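Local structure of dihydropteroate synthase (Xanthomonas albilineans, 6Q62) at residues A156-V166 and F195-L205; G117-R126 and L137-M146. The protein probably catalyses the condensation of para-aminobenzoate with 6-hydroxymethyl-7,8-dihydropterin diphosphate to give 7,8-dihydropteroate, a magnesium-dependent step on the way to folate. All blocks are in the same frame, centred on the assembly; numbering follows the deposited sequence.

Interaction 1 (A156-V166 and F195-L205). With 6GU (6-chloroguanine), chain E.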
loop_
_atom_site.group_PDB
_atom_site.type_symbol
_atom_site.label_atom_id
_atom_site.label_comp_id
_atom_site.label_asym_id
_atom_site.label_seq_id
_atom_site.Cartn_x
_atom_site.Cartn_y
_atom_site.Cartn_z
ATOM N N ALA A 156 -20.493 -1.787 19.293
ATOM C CA ALA A 156 -19.284 -2.536 19.628
ATOM C C ALA A 156 -19.231 -2.796 21.142
ATOM O O ALA A 156 -19.280 -1.839 21.921
ATOM C CB ALA A 156 -18.040 -1.773 19.172
ATOM N N PRO A 157 -19.152 -4.072 21.589
ATOM C CA PRO A 157 -19.103 -4.335 23.037
ATOM C C PRO A 157 -17.750 -3.994 23.664
ATOM O O PRO A 157 -16.763 -3.780 22.954
ATOM C CB PRO A 157 -19.397 -5.832 23.130
ATOM C CG PRO A 157 -18.872 -6.382 21.864
ATOM C CD PRO A 157 -19.130 -5.332 20.820
ATOM N N HIS A 158 -17.713 -3.955 24.998
ATOM C CA HIS A 158 -16.490 -3.680 25.739
ATOM C C HIS A 158 -15.691 -4.966 25.906
ATOM O O HIS A 158 -16.248 -6.014 26.250
ATOM C CB HIS A 158 -16.812 -3.048 27.108
ATOM C CG HIS A 158 -15.638 -2.969 28.033
ATOM N ND1 HIS A 158 -15.460 -3.898 29.043
ATOM C CD2 HIS A 158 -14.586 -2.115 28.036
ATOM C CE1 HIS A 158 -14.332 -3.560 29.648
ATOM N NE2 HIS A 158 -13.765 -2.499 29.073
ATOM N N TYR A 159 -14.382 -4.874 25.652
ATOM C CA TYR A 159 -13.443 -5.964 25.843
ATOM C C TYR A 159 -12.445 -5.530 26.906
ATOM O O TYR A 159 -11.921 -4.416 26.821
ATOM C CB TYR A 159 -12.644 -6.244 24.550
ATOM C CG TYR A 159 -13.481 -6.673 23.371
ATOM C CD1 TYR A 159 -13.791 -8.015 23.165
ATOM C CD2 TYR A 159 -13.886 -5.751 22.405
ATOM C CE1 TYR A 159 -14.517 -8.425 22.053
ATOM C CE2 TYR A 159 -14.631 -6.148 21.297
ATOM C CZ TYR A 159 -14.943 -7.487 21.128
ATOM O OH TYR A 159 -15.662 -7.892 20.044
ATOM N N ASP A 160 -12.138 -6.417 27.865
ATOM C CA ASP A 160 -11.096 -6.135 28.848
ATOM C C ASP A 160 -9.744 -6.203 28.117
ATOM O O ASP A 160 -8.868 -5.370 28.359
ATOM C CB ASP A 160 -11.128 -7.164 29.985
ATOM C CG ASP A 160 -12.154 -6.898 31.068
ATOM O OD1 ASP A 160 -12.599 -5.733 31.196
ATOM O OD2 ASP A 160 -12.491 -7.854 31.813
ATOM N N ASP A 161 -9.620 -7.167 27.174
ATOM C CA ASP A 161 -8.433 -7.436 26.373
ATOM C C ASP A 161 -8.917 -8.081 25.067
ATOM O O ASP A 161 -9.062 -9.305 24.998
ATOM C CB ASP A 161 -7.498 -8.384 27.161
ATOM C CG ASP A 161 -6.105 -8.623 26.598
ATOM O OD1 ASP A 161 -5.896 -8.386 25.383
ATOM O OD2 ASP A 161 -5.236 -9.095 27.360
ATOM N N VAL A 162 -9.184 -7.256 24.039
ATOM C CA VAL A 162 -9.698 -7.736 22.742
ATOM C C VAL A 162 -8.817 -8.842 22.112
ATOM O O VAL A 162 -9.359 -9.807 21.594
ATOM C CB VAL A 162 -9.994 -6.582 21.740
ATOM C CG1 VAL A 162 -8.708 -5.960 21.168
ATOM C CG2 VAL A 162 -10.914 -7.058 20.614
ATOM N N VAL A 163 -7.483 -8.722 22.176
ATOM C CA VAL A 163 -6.569 -9.710 21.578
ATOM C C VAL A 163 -6.703 -11.060 22.272
ATOM O O VAL A 163 -6.776 -12.106 21.604
ATOM C CB VAL A 163 -5.091 -9.197 21.583
ATOM C CG1 VAL A 163 -4.098 -10.299 21.176
ATOM C CG2 VAL A 163 -4.944 -7.994 20.673
ATOM N N ALA A 164 -6.700 -11.036 23.620
ATOM C CA ALA A 164 -6.801 -12.268 24.391
ATOM C C ALA A 164 -8.190 -12.909 24.216
ATOM O O ALA A 164 -8.275 -14.126 24.084
ATOM C CB ALA A 164 -6.524 -12.002 25.860
ATOM N N GLU A 165 -9.247 -12.096 24.173
ATOM C CA GLU A 165 -10.630 -12.563 24.005
ATOM C C GLU A 165 -10.854 -13.197 22.628
ATOM O O GLU A 165 -11.435 -14.284 22.540
ATOM C CB GLU A 165 -11.626 -11.443 24.304
ATOM C CG GLU A 165 -11.761 -11.227 25.804
ATOM C CD GLU A 165 -12.516 -9.994 26.256
ATOM O OE1 GLU A 165 -13.700 -9.839 25.878
ATOM O OE2 GLU A 165 -11.930 -9.195 27.022
ATOM N N VAL A 166 -10.372 -12.530 21.557
ATOM C CA VAL A 166 -10.460 -13.089 20.201
ATOM C C VAL A 166 -9.660 -14.383 20.107
ATOM O O VAL A 166 -10.187 -15.366 19.599
ATOM C CB VAL A 166 -10.072 -12.067 19.095
ATOM C CG1 VAL A 166 -9.905 -12.753 17.737
ATOM C CG2 VAL A 166 -11.100 -10.948 18.987
ATOM N N PHE A 195 -16.240 -6.477 13.173
ATOM C CA PHE A 195 -17.428 -7.128 13.746
ATOM C C PHE A 195 -17.439 -6.961 15.261
ATOM O O PHE A 195 -16.729 -7.682 15.973
ATOM C CB PHE A 195 -17.463 -8.602 13.357
ATOM C CG PHE A 195 -17.792 -8.823 11.906
ATOM C CD1 PHE A 195 -16.784 -8.838 10.944
ATOM C CD2 PHE A 195 -19.104 -9.053 11.496
ATOM C CE1 PHE A 195 -17.078 -9.095 9.607
ATOM C CE2 PHE A 195 -19.400 -9.293 10.149
ATOM C CZ PHE A 195 -18.382 -9.306 9.215
ATOM N N GLY A 196 -18.208 -5.986 15.728
ATOM C CA GLY A 196 -18.310 -5.659 17.148
ATOM C C GLY A 196 -16.981 -5.220 17.727
ATOM O O GLY A 196 -16.574 -5.687 18.789
ATOM N N LYS A 197 -16.254 -4.372 16.969
ATOM C CA LYS A 197 -14.930 -3.886 17.348
ATOM C C LYS A 197 -14.767 -2.433 16.972
ATOM O O LYS A 197 -15.152 -2.034 15.881
ATOM C CB LYS A 197 -13.829 -4.717 16.676
ATOM C CG LYS A 197 -13.697 -6.127 17.242
ATOM C CD LYS A 197 -13.061 -7.045 16.238
ATOM C CE LYS A 197 -13.150 -8.490 16.677
ATOM N NZ LYS A 197 -14.257 -9.177 15.977
ATOM N N SER A 198 -14.206 -1.634 17.882
ATOM C CA SER A 198 -13.946 -0.214 17.607
ATOM C C SER A 198 -12.715 -0.117 16.707
ATOM O O SER A 198 -12.015 -1.115 16.542
ATOM C CB SER A 198 -13.653 0.517 18.915
ATOM O OG SER A 198 -12.471 0.014 19.522
ATOM N N THR A 199 -12.394 1.088 16.191
ATOM C CA THR A 199 -11.161 1.286 15.409
ATOM C C THR A 199 -9.950 0.882 16.263
ATOM O O THR A 199 -9.104 0.133 15.778
ATOM C CB THR A 199 -11.073 2.724 14.860
ATOM O OG1 THR A 199 -12.211 2.946 14.040
ATOM C CG2 THR A 199 -9.812 2.980 14.035
ATOM N N ALA A 200 -9.901 1.316 17.552
ATOM C CA ALA A 200 -8.807 0.975 18.463
ATOM C C ALA A 200 -8.658 -0.547 18.595
ATOM O O ALA A 200 -7.527 -1.045 18.601
ATOM C CB ALA A 200 -9.035 1.615 19.844
ATOM N N ASP A 201 -9.793 -1.288 18.718
ATOM C CA ASP A 201 -9.763 -2.761 18.817
ATOM C C ASP A 201 -9.214 -3.356 17.536
ATOM O O ASP A 201 -8.459 -4.320 17.592
ATOM C CB ASP A 201 -11.167 -3.341 19.022
ATOM C CG ASP A 201 -11.849 -2.999 20.328
ATOM O OD1 ASP A 201 -11.136 -2.843 21.348
ATOM O OD2 ASP A 201 -13.104 -2.929 20.338
ATOM N N ASN A 202 -9.635 -2.833 16.383
ATOM C CA ASN A 202 -9.164 -3.354 15.085
ATOM C C ASN A 202 -7.655 -3.131 14.910
ATOM O O ASN A 202 -6.940 -4.019 14.437
ATOM C CB ASN A 202 -9.938 -2.701 13.960
ATOM C CG ASN A 202 -11.332 -3.258 13.849
ATOM O OD1 ASN A 202 -11.544 -4.457 13.962
ATOM N ND2 ASN A 202 -12.313 -2.409 13.664
ATOM N N VAL A 203 -7.163 -1.952 15.334
ATOM C CA VAL A 203 -5.738 -1.620 15.255
ATOM C C VAL A 203 -4.938 -2.541 16.189
ATOM O O VAL A 203 -3.897 -3.066 15.787
ATOM C CB VAL A 203 -5.504 -0.116 15.547
ATOM C CG1 VAL A 203 -4.011 0.203 15.669
ATOM C CG2 VAL A 203 -6.147 0.750 14.470
ATOM N N GLN A 204 -5.460 -2.790 17.413
ATOM C CA GLN A 204 -4.828 -3.708 18.371
ATOM C C GLN A 204 -4.711 -5.110 17.782
ATOM O O GLN A 204 -3.652 -5.730 17.871
ATOM C CB GLN A 204 -5.623 -3.783 19.682
ATOM C CG GLN A 204 -5.475 -2.568 20.607
ATOM C CD GLN A 204 -4.105 -2.442 21.235
ATOM O OE1 GLN A 204 -3.459 -3.427 21.621
ATOM N NE2 GLN A 204 -3.642 -1.212 21.353
ATOM N N LEU A 205 -5.797 -5.619 17.187
ATOM C CA LEU A 205 -5.790 -6.965 16.608
ATOM C C LEU A 205 -4.842 -7.096 15.450
ATOM O O LEU A 205 -4.244 -8.164 15.274
ATOM C CB LEU A 205 -7.204 -7.377 16.162
ATOM C CG LEU A 205 -8.183 -7.730 17.292
ATOM C CD1 LEU A 205 -9.594 -7.672 16.788
ATOM C CD2 LEU A 205 -7.873 -9.118 17.884
HETATM CL CL6 6GU E . -13.468 -9.629 7.802
HETATM N N1 6GU E . -13.847 -12.021 7.265
HETATM C C2 6GU E . -14.671 -13.036 6.778
HETATM N N2 6GU E . -14.182 -14.255 6.959
HETATM N N3 6GU E . -15.903 -12.861 6.180
HETATM C C4 6GU E . -16.312 -11.546 6.117
HETATM C C5 6GU E . -15.540 -10.463 6.614
HETATM C C6 6GU E . -14.343 -10.808 7.157
HETATM N N7 6GU E . -16.239 -9.274 6.415
HETATM C C8 6GU E . -17.422 -9.682 5.804
HETATM N N9 6GU E . -17.495 -11.026 5.607
HETATM O O HOH W 1 -14.771 -1.834 22.144
#

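Interaction 2 (G117-R126 and L137-M146). With 6GU (6-chloroguanine), chain E.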
loop_
_atom_site.group_PDB
_atom_site.type_symbol
_atom_site.label_atom_id
_atom_site.label_comp_id
_atom_site.label_asym_id
_atom_site.label_seq_id
_atom_site.Cartn_x
_atom_site.Cartn_y
_atom_site.Cartn_z
ATOM N N GLY A 117 -15.996 -24.745 -2.892
ATOM C CA GLY A 117 -14.920 -25.553 -2.330
ATOM C C GLY A 117 -14.445 -25.133 -0.965
ATOM O O GLY A 117 -13.487 -25.703 -0.447
ATOM N N MET A 118 -15.116 -24.161 -0.355
ATOM C CA MET A 118 -14.711 -23.642 0.954
ATOM C C MET A 118 -15.921 -22.940 1.519
ATOM O O MET A 118 -16.749 -22.423 0.755
ATOM C CB MET A 118 -13.511 -22.646 0.807
ATOM C CG MET A 118 -13.182 -21.865 2.083
ATOM S SD MET A 118 -11.867 -20.616 1.837
ATOM C CE MET A 118 -10.508 -21.676 1.456
ATOM N N ILE A 119 -16.006 -22.893 2.836
ATOM C CA ILE A 119 -17.087 -22.214 3.555
ATOM C C ILE A 119 -16.447 -21.141 4.391
ATOM O O ILE A 119 -15.482 -21.402 5.108
ATOM C CB ILE A 119 -17.922 -23.214 4.414
ATOM C CG1 ILE A 119 -18.683 -24.182 3.474
ATOM C CG2 ILE A 119 -18.920 -22.478 5.350
ATOM C CD1 ILE A 119 -19.079 -25.510 4.093
ATOM N N ASN A 120 -16.980 -19.916 4.293
ATOM C CA ASN A 120 -16.478 -18.793 5.083
ATOM C C ASN A 120 -17.618 -18.449 6.023
ATOM O O ASN A 120 -18.624 -17.897 5.592
ATOM C CB ASN A 120 -16.070 -17.622 4.175
ATOM C CG ASN A 120 -15.840 -16.372 4.974
ATOM O OD1 ASN A 120 -15.514 -16.446 6.152
ATOM N ND2 ASN A 120 -16.021 -15.209 4.358
ATOM N N ASP A 121 -17.472 -18.811 7.289
ATOM C CA ASP A 121 -18.558 -18.636 8.248
ATOM C C ASP A 121 -18.315 -17.578 9.317
ATOM O O ASP A 121 -17.577 -17.820 10.267
ATOM C CB ASP A 121 -18.895 -19.986 8.892
ATOM C CG ASP A 121 -20.125 -19.968 9.789
ATOM O OD1 ASP A 121 -20.762 -18.900 9.912
ATOM O OD2 ASP A 121 -20.442 -21.007 10.361
ATOM N N VAL A 122 -19.029 -16.457 9.213
ATOM C CA VAL A 122 -18.954 -15.355 10.166
ATOM C C VAL A 122 -19.373 -15.785 11.579
ATOM O O VAL A 122 -18.986 -15.118 12.547
ATOM C CB VAL A 122 -19.714 -14.072 9.704
ATOM C CG1 VAL A 122 -19.098 -13.474 8.445
ATOM C CG2 VAL A 122 -21.218 -14.326 9.523
ATOM N N GLN A 123 -20.151 -16.881 11.699
ATOM C CA GLN A 123 -20.602 -17.409 12.990
ATOM C C GLN A 123 -19.719 -18.536 13.542
ATOM O O GLN A 123 -20.025 -19.082 14.608
ATOM C CB GLN A 123 -22.066 -17.851 12.890
ATOM C CG GLN A 123 -23.016 -16.666 12.964
ATOM C CD GLN A 123 -23.174 -16.187 14.395
ATOM O OE1 GLN A 123 -22.761 -15.081 14.756
ATOM N NE2 GLN A 123 -23.749 -17.025 15.253
ATOM N N ALA A 124 -18.583 -18.858 12.848
ATOM C CA ALA A 124 -17.628 -19.886 13.281
ATOM C C ALA A 124 -18.328 -21.225 13.665
ATOM O O ALA A 124 -18.001 -21.840 14.686
ATOM C CB ALA A 124 -16.776 -19.371 14.425
ATOM N N LEU A 125 -19.281 -21.652 12.819
ATOM C CA LEU A 125 -20.043 -22.911 12.911
ATOM C C LEU A 125 -20.929 -23.009 14.145
ATOM O O LEU A 125 -21.272 -24.118 14.564
ATOM C CB LEU A 125 -19.128 -24.147 12.776
ATOM C CG LEU A 125 -18.250 -24.166 11.491
ATOM C CD1 LEU A 125 -17.326 -25.362 11.474
ATOM C CD2 LEU A 125 -19.081 -24.054 10.235
ATOM N N ARG A 126 -21.359 -21.855 14.690
ATOM C CA ARG A 126 -22.230 -21.862 15.856
ATOM C C ARG A 126 -23.699 -22.068 15.519
ATOM O O ARG A 126 -24.472 -22.387 16.439
ATOM C CB ARG A 126 -22.041 -20.582 16.689
ATOM C CG ARG A 126 -20.690 -20.558 17.412
ATOM C CD ARG A 126 -20.552 -19.295 18.214
ATOM N NE ARG A 126 -20.311 -18.095 17.396
ATOM C CZ ARG A 126 -20.380 -16.867 17.887
ATOM N NH1 ARG A 126 -20.693 -16.672 19.165
ATOM N NH2 ARG A 126 -20.120 -15.823 17.113
ATOM N N LEU A 137 -19.155 -32.315 4.546
ATOM C CA LEU A 137 -18.749 -31.768 3.260
ATOM C C LEU A 137 -17.264 -31.892 2.936
ATOM O O LEU A 137 -16.916 -31.871 1.758
ATOM C CB LEU A 137 -19.210 -30.308 3.135
ATOM C CG LEU A 137 -20.749 -30.140 3.085
ATOM C CD1 LEU A 137 -21.159 -28.700 3.371
ATOM C CD2 LEU A 137 -21.336 -30.659 1.758
ATOM N N ARG A 138 -16.402 -32.015 3.945
ATOM C CA ARG A 138 -14.951 -32.190 3.773
ATOM C C ARG A 138 -14.309 -31.079 2.930
ATOM O O ARG A 138 -13.525 -31.338 2.013
ATOM C CB ARG A 138 -14.619 -33.602 3.229
ATOM C CG ARG A 138 -15.130 -34.723 4.141
ATOM C CD ARG A 138 -14.465 -36.039 3.785
ATOM N NE ARG A 138 -15.205 -37.193 4.290
ATOM C CZ ARG A 138 -15.090 -37.684 5.521
ATOM N NH1 ARG A 138 -14.279 -37.106 6.402
ATOM N NH2 ARG A 138 -15.798 -38.744 5.885
ATOM N N VAL A 139 -14.701 -29.835 3.208
ATOM C CA VAL A 139 -14.126 -28.672 2.546
ATOM C C VAL A 139 -13.473 -27.787 3.616
ATOM O O VAL A 139 -13.916 -27.806 4.778
ATOM C CB VAL A 139 -15.189 -27.829 1.724
ATOM C CG1 VAL A 139 -15.713 -28.590 0.505
ATOM C CG2 VAL A 139 -16.341 -27.358 2.606
ATOM N N PRO A 140 -12.523 -26.895 3.231
ATOM C CA PRO A 140 -11.964 -25.965 4.213
ATOM C C PRO A 140 -13.028 -25.014 4.755
ATOM O O PRO A 140 -14.000 -24.699 4.058
ATOM C CB PRO A 140 -10.898 -25.196 3.419
ATOM C CG PRO A 140 -10.532 -26.129 2.257
ATOM C CD PRO A 140 -11.834 -26.796 1.931
ATOM N N VAL A 141 -12.795 -24.489 5.946
ATOM C CA VAL A 141 -13.765 -23.586 6.586
ATOM C C VAL A 141 -13.055 -22.478 7.331
ATOM O O VAL A 141 -12.088 -22.731 8.048
ATOM C CB VAL A 141 -14.786 -24.335 7.498
ATOM C CG1 VAL A 141 -14.050 -25.093 8.624
ATOM C CG2 VAL A 141 -15.812 -23.350 8.095
ATOM N N VAL A 142 -13.560 -21.252 7.191
ATOM C CA VAL A 142 -13.033 -20.111 7.921
ATOM C C VAL A 142 -13.874 -19.930 9.174
ATOM O O VAL A 142 -15.086 -19.759 9.072
ATOM C CB VAL A 142 -13.073 -18.801 7.083
ATOM C CG1 VAL A 142 -12.494 -17.626 7.880
ATOM C CG2 VAL A 142 -12.358 -18.953 5.736
ATOM N N LEU A 143 -13.225 -19.881 10.339
ATOM C CA LEU A 143 -13.863 -19.619 11.606
ATOM C C LEU A 143 -13.555 -18.181 12.000
ATOM O O LEU A 143 -12.420 -17.856 12.337
ATOM C CB LEU A 143 -13.349 -20.602 12.675
ATOM C CG LEU A 143 -13.403 -22.118 12.322
ATOM C CD1 LEU A 143 -12.717 -22.944 13.414
ATOM C CD2 LEU A 143 -14.865 -22.612 12.134
ATOM N N MET A 144 -14.550 -17.325 11.936
ATOM C CA MET A 144 -14.352 -15.911 12.223
ATOM C C MET A 144 -14.849 -15.553 13.617
ATOM O O MET A 144 -15.759 -16.215 14.137
ATOM C CB MET A 144 -15.089 -15.088 11.153
ATOM C CG MET A 144 -14.625 -13.622 11.065
ATOM S SD MET A 144 -15.811 -12.561 10.204
ATOM C CE MET A 144 -16.993 -12.269 11.528
ATOM N N HIS A 145 -14.279 -14.499 14.214
ATOM C CA HIS A 145 -14.755 -14.016 15.494
ATOM C C HIS A 145 -15.776 -12.905 15.301
ATOM O O HIS A 145 -15.534 -11.922 14.611
ATOM C CB HIS A 145 -13.620 -13.487 16.388
ATOM C CG HIS A 145 -14.132 -12.831 17.650
ATOM N ND1 HIS A 145 -14.439 -11.481 17.699
ATOM C CD2 HIS A 145 -14.414 -13.378 18.859
ATOM C CE1 HIS A 145 -14.890 -11.244 18.926
ATOM N NE2 HIS A 145 -14.881 -12.347 19.664
ATOM N N MET A 146 -16.924 -13.054 15.944
ATOM C CA MET A 146 -17.901 -11.980 16.041
ATOM C C MET A 146 -18.605 -12.142 17.389
ATOM O O MET A 146 -18.781 -13.269 17.820
ATOM C CB MET A 146 -18.822 -11.788 14.811
ATOM C CG MET A 146 -19.981 -12.733 14.734
ATOM S SD MET A 146 -20.944 -12.429 13.251
ATOM C CE MET A 146 -21.774 -10.952 13.691
HETATM CL CL6 6GU E . -13.468 -9.629 7.802
HETATM N N1 6GU E . -13.847 -12.021 7.265
HETATM C C2 6GU E . -14.671 -13.036 6.778
HETATM N N2 6GU E . -14.182 -14.255 6.959
HETATM N N3 6GU E . -15.903 -12.861 6.180
HETATM C C4 6GU E . -16.312 -11.546 6.117
HETATM C C5 6GU E . -15.540 -10.463 6.614
HETATM C C6 6GU E . -14.343 -10.808 7.157
HETATM N N7 6GU E . -16.239 -9.274 6.415
HETATM C C8 6GU E . -17.422 -9.682 5.804
HETATM N N9 6GU E . -17.495 -11.026 5.607
HETATM O O HOH W 2 -18.351 -16.027 14.942
#

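Interaction 1 (A156-V166 and F195-L205)
Gly-196 receives the one direct hydrogen bond between 156-166 and 195-205: the hydroxyl OH of Tyr-159 donates to Gly-196 O over 2.7 Å, while just before it the Phe-195 ring meets 6-chloroguanine at its edge, CE1 of Phe-195 lying 3.3 Å from N7 of the ligand. Pro-157 lies against the same glycine carbonyl, its CD 3.3 Å from Gly-196 O. With a positive phi of 62° and Pro-157 so near, the site suits a residue without a side chain. Lys-197 turns its CB away, but its long aliphatic chain still brings CE to 3.9 Å from Val-166 CG2, while NZ bonds Phe-195 O within the segment and the carbonyl oxygens of Gly-192 and Pro-191 just before it. Ser-198 is the N-cap of helix 199-207, and with Asp-201 it forms a capping box: Asp-201 N donates to Ser-198 OG and Ser-198 N to Asp-201 OD2. The loops and helices joined here follow two strands of a TIM-barrel-type fold, 141-144 and 187-190. Asp-201 OD2 also touches the edge of the Tyr-159 ring, 3.6 Å from CD2, with the carboxylate turned 88° to the ring, and a water links this oxygen to Pro-157 O. One turn further on, Gln-204 lends its CB to Val-162 CG1. Val-162 CG2, trans to its own backbone N, is thereby set over the centre of one Tyr-159 ring face and 4.1 Å from Leu-205 CD1. Leu-205 CD2 lies 3.9 Å from Val-166 CG2.

Interaction 2 (G117-R126 and L137-M146)
The guanidinium of Arg-126 has Met-146 CG in its plane, at the edge, and Arg-126 NH2 donates to Met-146 O at 3.0 Å, an oxygen 27° out of that plane; Gln-123 NE2 stands over one face, offset toward the rim. Strands 118-121 and 141-144 are parallel neighbours in a beta-alpha-beta unit of the TIM-barrel-type fold, joined through helix 130-137. The amide of Asn-120 spans two polar atoms of 6-chloroguanine: OD1 accepts from N2 at 2.7 Å, almost straight at 177°, and ND2 donates to N3. An amide suits this place because it both gives and accepts. Chi1 of 168° carries it away from its own N toward the next strand, where Asn-120 OD1 rests 3.5 Å from Val-142 CB. Ile-119 N donates to Pro-140 O, Val-142 N to Ile-119 O and Asp-121 N to Val-142 O. Branched side chains fill the helix-facing side: Ile-119 CD1 packs 3.6 Å from Val-139 CG2, and Leu-125 meets Val-141 tip to tip. At the strand's end Asp-121 folds the chain back, OD1 taking Gln-123 N in an Asx turn and OD2 Leu-125 N. Val-122 and Met-144 run side by side, the flexible thioether placing Met-144 SD 3.6 Å from N1 of 6-chloroguanine.

From the N terminus, interaction 2 comes first: strand 118-121 leads through helix 130-137 to strand 141-144, closing a beta-alpha-beta crossover, right-handed as is usual for this unit, before interaction 1 begins. The chain then runs through the unmodelled 148-155 into 156-166, where helix 162-179 begins, and on to strand 187-190; interaction 1 closes this second loop when 195-205 packs against 156-166. The two loops are thus in series, neither nested nor crossed. Their centres lie about 21 Å apart, yet they join at His-145, whose ND1 is probably hydrogen-bonded to Lys-197 NZ at 2.9 Å, and at Met-144, which packs on Phe-195. Interaction 2 joins two strands, interaction 1 the loops and first helical turns following strands 141-144 and 187-190; both touch 6-chloroguanine.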